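Local coordinates for protein EH1AB1 (Metagenome, PDB 6I8F) that hydrolyses esters and probably works as a serine hydrolase of the alpha/beta hydrolase fold, at residues A179-A191 with L246-P260. Sequence-based numbering, arbitrary orientation.
Sequences AMAAVVCQACRDA and LRLSPLLATDFTGLP
R189 and Q186, one turn apart on the helix that follows the probable nucleophile elbow of this alpha/beta hydrolase, reach across to backbone carbonyls of D255, T257 and P250, a worked example of helix side chains holding a long loop by the loop's own main-chain oxygens. With CG anti to the backbone N (chi1 -175°) and the chain bent at chi3, R189 carries its guanidinium to the loop at D255-T257, where the type II turn 256-259 begins. NH1 donates to T257 O at 2.9 Å, close to the guanidinium plane. It also points at D255 O, though the refined separation is too short to be taken literally; NH2 adds a weak bond to that oxygen. L259 CD2 lies over one face, toward its rim, 3.7 Å above the plane. Off the opposite face D255 OD2 forms a long salt bridge, 3.7 Å from R189 NH1; no N-H points at this out-of-plane oxygen, and the attraction is one of charge alone. Q186 reaches out extended, and its NE2 meets P250 O at 2.9 Å in a nearly straight bond (168°) within the amide plane. A253 N approaches that carbonyl from the other face. A water bridges Q186 OE1 to L246 O. Apolar contacts fill in between: V183 CG2 touches P250 CG at 4.0 Å, L259 CD2 lies against Q186 CG, and C185 SG packs on P260 CG at 3.4 Å.

Second-shell bonds fix these groups. D190 OD1 takes both NE and NH2 of R189 side-on. D255 OD1 accepts from T257 N, closing an Asx turn that leads into the type II turn, and from T257 OG1. Y279 shares Q186 NE2. A leucine replacing R189 would probably leave the carbonyls of D255 and T257 without this donor and both carboxylates without their shared counter-charge. The chemistry thus implies that the loop is tied to helix 176-190 largely through main-chain oxygens, one arginine probably also offsetting the charge of D190 and, less directly, of D255.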
# COMPACT_ATOMS: atom_id res chain seq x y z
N ALA A 179 7.75 -15.85 -4.74
CA ALA A 179 7.78 -16.43 -6.07
C ALA A 179 6.68 -17.49 -6.15
O ALA A 179 5.89 -17.49 -7.09
CB ALA A 179 9.14 -16.99 -6.36
N MET A 180 6.61 -18.36 -5.14
CA MET A 180 5.61 -19.44 -5.08
C MET A 180 4.21 -18.84 -5.21
O MET A 180 3.40 -19.33 -6.00
CB MET A 180 5.69 -20.23 -3.77
CG MET A 180 4.97 -21.56 -3.84
SD MET A 180 5.39 -22.69 -2.48
CE MET A 180 7.10 -23.09 -2.85
N ALA A 181 3.93 -17.80 -4.42
CA ALA A 181 2.62 -17.16 -4.43
C ALA A 181 2.33 -16.62 -5.83
O ALA A 181 1.25 -16.83 -6.36
CB ALA A 181 2.54 -16.07 -3.38
N ALA A 182 3.29 -15.93 -6.44
CA ALA A 182 3.07 -15.36 -7.77
C ALA A 182 2.75 -16.47 -8.77
O ALA A 182 1.84 -16.35 -9.62
CB ALA A 182 4.28 -14.57 -8.21
N VAL A 183 3.51 -17.56 -8.68
CA VAL A 183 3.41 -18.67 -9.62
C VAL A 183 2.08 -19.39 -9.44
O VAL A 183 1.47 -19.76 -10.43
CB VAL A 183 4.62 -19.62 -9.50
CG1 VAL A 183 4.39 -20.95 -10.20
CG2 VAL A 183 5.88 -18.95 -10.02
N VAL A 184 1.63 -19.58 -8.18
CA VAL A 184 0.33 -20.21 -7.92
C VAL A 184 -0.77 -19.46 -8.68
O VAL A 184 -1.64 -20.08 -9.29
CB VAL A 184 -0.00 -20.31 -6.42
CG1 VAL A 184 -1.45 -20.70 -6.18
CG2 VAL A 184 0.93 -21.28 -5.70
N CYS A 185 -0.75 -18.12 -8.62
CA CYS A 185 -1.78 -17.30 -9.29
C CYS A 185 -1.76 -17.53 -10.80
O CYS A 185 -2.82 -17.71 -11.41
CB CYS A 185 -1.59 -15.82 -9.00
SG CYS A 185 -1.83 -15.41 -7.25
N GLN A 186 -0.55 -17.52 -11.38
CA GLN A 186 -0.38 -17.71 -12.84
C GLN A 186 -0.80 -19.13 -13.24
O GLN A 186 -1.45 -19.30 -14.28
CB GLN A 186 1.06 -17.44 -13.28
CG GLN A 186 1.40 -15.97 -13.32
CD GLN A 186 2.71 -15.74 -14.03
OE1 GLN A 186 3.13 -16.57 -14.84
NE2 GLN A 186 3.36 -14.63 -13.72
N ALA A 187 -0.48 -20.12 -12.40
CA ALA A 187 -0.81 -21.54 -12.65
C ALA A 187 -2.32 -21.75 -12.72
O ALA A 187 -2.83 -22.33 -13.69
CB ALA A 187 -0.20 -22.41 -11.59
N CYS A 188 -3.04 -21.24 -11.72
CA CYS A 188 -4.50 -21.32 -11.72
C CYS A 188 -5.09 -20.60 -12.95
O CYS A 188 -5.99 -21.12 -13.61
CB CYS A 188 -5.10 -20.72 -10.46
SG CYS A 188 -4.66 -21.69 -9.00
N ARG A 189 -4.57 -19.42 -13.25
CA ARG A 189 -5.09 -18.67 -14.36
C ARG A 189 -4.86 -19.45 -15.66
O ARG A 189 -5.79 -19.62 -16.45
CB ARG A 189 -4.46 -17.28 -14.46
CG ARG A 189 -5.11 -16.46 -15.56
CD ARG A 189 -4.21 -15.40 -16.14
NE ARG A 189 -2.93 -15.88 -16.65
CZ ARG A 189 -1.95 -15.05 -16.96
NH1 ARG A 189 -2.16 -13.76 -16.85
NH2 ARG A 189 -0.77 -15.50 -17.35
N ASP A 190 -3.63 -19.94 -15.87
CA ASP A 190 -3.28 -20.62 -17.12
C ASP A 190 -4.05 -21.94 -17.27
O ASP A 190 -4.29 -22.39 -18.38
CB ASP A 190 -1.77 -20.82 -17.24
CG ASP A 190 -1.02 -19.50 -17.34
OD1 ASP A 190 -1.69 -18.47 -17.46
OD2 ASP A 190 0.23 -19.52 -17.29
N ALA A 191 -4.45 -22.55 -16.15
CA ALA A 191 -5.19 -23.82 -16.16
C ALA A 191 -6.70 -23.59 -16.28
O ALA A 191 -7.46 -24.55 -16.33
CB ALA A 191 -4.86 -24.60 -14.92
N LEU A 246 8.23 -20.26 -16.59
CA LEU A 246 7.46 -19.27 -15.80
C LEU A 246 7.35 -19.68 -14.32
O LEU A 246 7.00 -18.86 -13.49
CB LEU A 246 6.07 -19.07 -16.42
CG LEU A 246 6.05 -18.49 -17.83
CD1 LEU A 246 4.63 -18.39 -18.33
CD2 LEU A 246 6.75 -17.15 -17.89
N ARG A 247 7.62 -20.95 -13.99
CA ARG A 247 7.66 -21.37 -12.59
C ARG A 247 8.95 -20.88 -11.92
O ARG A 247 9.01 -20.81 -10.70
CB ARG A 247 7.54 -22.89 -12.43
CG ARG A 247 6.17 -23.43 -12.82
CD ARG A 247 6.21 -24.93 -13.04
NE ARG A 247 7.13 -25.30 -14.11
CZ ARG A 247 7.41 -26.55 -14.48
NH1 ARG A 247 6.82 -27.56 -13.88
NH2 ARG A 247 8.30 -26.78 -15.44
N LEU A 248 9.98 -20.55 -12.72
CA LEU A 248 11.21 -19.94 -12.19
C LEU A 248 11.23 -18.42 -12.42
O LEU A 248 11.99 -17.72 -11.77
CB LEU A 248 12.42 -20.55 -12.91
CG LEU A 248 12.75 -22.01 -12.62
CD1 LEU A 248 13.85 -22.49 -13.55
CD2 LEU A 248 13.18 -22.20 -11.17
N SER A 249 10.49 -17.96 -13.43
CA SER A 249 10.62 -16.60 -13.95
C SER A 249 9.24 -16.04 -14.26
O SER A 249 8.93 -15.74 -15.42
CB SER A 249 11.53 -16.60 -15.16
OG SER A 249 12.86 -16.92 -14.78
N PRO A 250 8.35 -15.89 -13.25
CA PRO A 250 6.98 -15.44 -13.51
C PRO A 250 6.90 -14.03 -14.11
O PRO A 250 5.89 -13.70 -14.76
CB PRO A 250 6.30 -15.53 -12.13
CG PRO A 250 7.44 -15.49 -11.12
CD PRO A 250 8.60 -16.18 -11.83
N LEU A 251 7.94 -13.21 -13.92
CA LEU A 251 8.02 -11.89 -14.54
C LEU A 251 7.88 -11.97 -16.07
O LEU A 251 7.44 -10.99 -16.70
CB LEU A 251 9.34 -11.21 -14.17
CG LEU A 251 9.52 -9.78 -14.68
CD1 LEU A 251 8.42 -8.86 -14.17
CD2 LEU A 251 10.88 -9.24 -14.29
N LEU A 252 8.23 -13.11 -16.68
CA LEU A 252 8.30 -13.22 -18.13
C LEU A 252 6.95 -13.63 -18.73
O LEU A 252 6.88 -13.80 -19.93
CB LEU A 252 9.38 -14.23 -18.52
CG LEU A 252 10.77 -13.97 -17.95
CD1 LEU A 252 11.75 -15.05 -18.39
CD2 LEU A 252 11.30 -12.61 -18.37
N ALA A 253 5.89 -13.77 -17.94
CA ALA A 253 4.58 -14.06 -18.52
C ALA A 253 4.25 -13.02 -19.61
O ALA A 253 4.59 -11.84 -19.51
CB ALA A 253 3.51 -14.09 -17.46
N THR A 254 3.57 -13.51 -20.64
CA THR A 254 3.14 -12.77 -21.83
C THR A 254 2.03 -11.77 -21.47
O THR A 254 1.90 -10.70 -22.07
CB THR A 254 2.62 -13.75 -22.89
OG1 THR A 254 3.78 -14.33 -23.49
CG2 THR A 254 1.76 -13.13 -23.96
N ASP A 255 1.20 -12.17 -20.51
CA ASP A 255 -0.03 -11.50 -20.20
C ASP A 255 -0.27 -11.58 -18.68
O ASP A 255 -0.32 -12.65 -18.11
CB ASP A 255 -1.14 -12.13 -21.04
CG ASP A 255 -2.53 -11.82 -20.53
OD1 ASP A 255 -2.85 -10.62 -20.40
OD2 ASP A 255 -3.27 -12.78 -20.24
N PHE A 256 -0.41 -10.40 -18.06
CA PHE A 256 -0.65 -10.27 -16.61
C PHE A 256 -2.14 -10.05 -16.32
O PHE A 256 -2.54 -9.99 -15.16
CB PHE A 256 0.22 -9.14 -16.04
CG PHE A 256 1.62 -9.58 -15.66
CD1 PHE A 256 2.49 -10.08 -16.61
CD2 PHE A 256 2.07 -9.47 -14.36
CE1 PHE A 256 3.77 -10.49 -16.27
CE2 PHE A 256 3.35 -9.88 -14.01
CZ PHE A 256 4.19 -10.39 -14.96
N THR A 257 -2.97 -9.94 -17.36
CA THR A 257 -4.39 -9.70 -17.14
C THR A 257 -5.00 -10.96 -16.51
O THR A 257 -4.54 -12.09 -16.76
CB THR A 257 -5.14 -9.28 -18.42
OG1 THR A 257 -5.28 -10.43 -19.25
CG2 THR A 257 -4.46 -8.17 -19.18
N GLY A 258 -6.02 -10.75 -15.68
CA GLY A 258 -6.71 -11.85 -15.01
C GLY A 258 -6.00 -12.35 -13.76
O GLY A 258 -6.46 -13.30 -13.14
N LEU A 259 -4.87 -11.74 -13.39
CA LEU A 259 -4.17 -12.10 -12.17
C LEU A 259 -4.81 -11.33 -11.02
O LEU A 259 -5.37 -10.25 -11.23
CB LEU A 259 -2.68 -11.78 -12.30
CG LEU A 259 -1.92 -12.66 -13.29
CD1 LEU A 259 -0.45 -12.26 -13.33
CD2 LEU A 259 -2.07 -14.15 -12.95
N PRO A 260 -4.79 -11.86 -9.78
CA PRO A 260 -5.50 -11.23 -8.67
C PRO A 260 -4.85 -9.96 -8.13
O PRO A 260 -3.66 -9.74 -8.30
CB PRO A 260 -5.52 -12.28 -7.56
CG PRO A 260 -4.45 -13.28 -7.92
CD PRO A 260 -4.16 -13.14 -9.40
O HOH W 1 4.21 -18.56 -13.44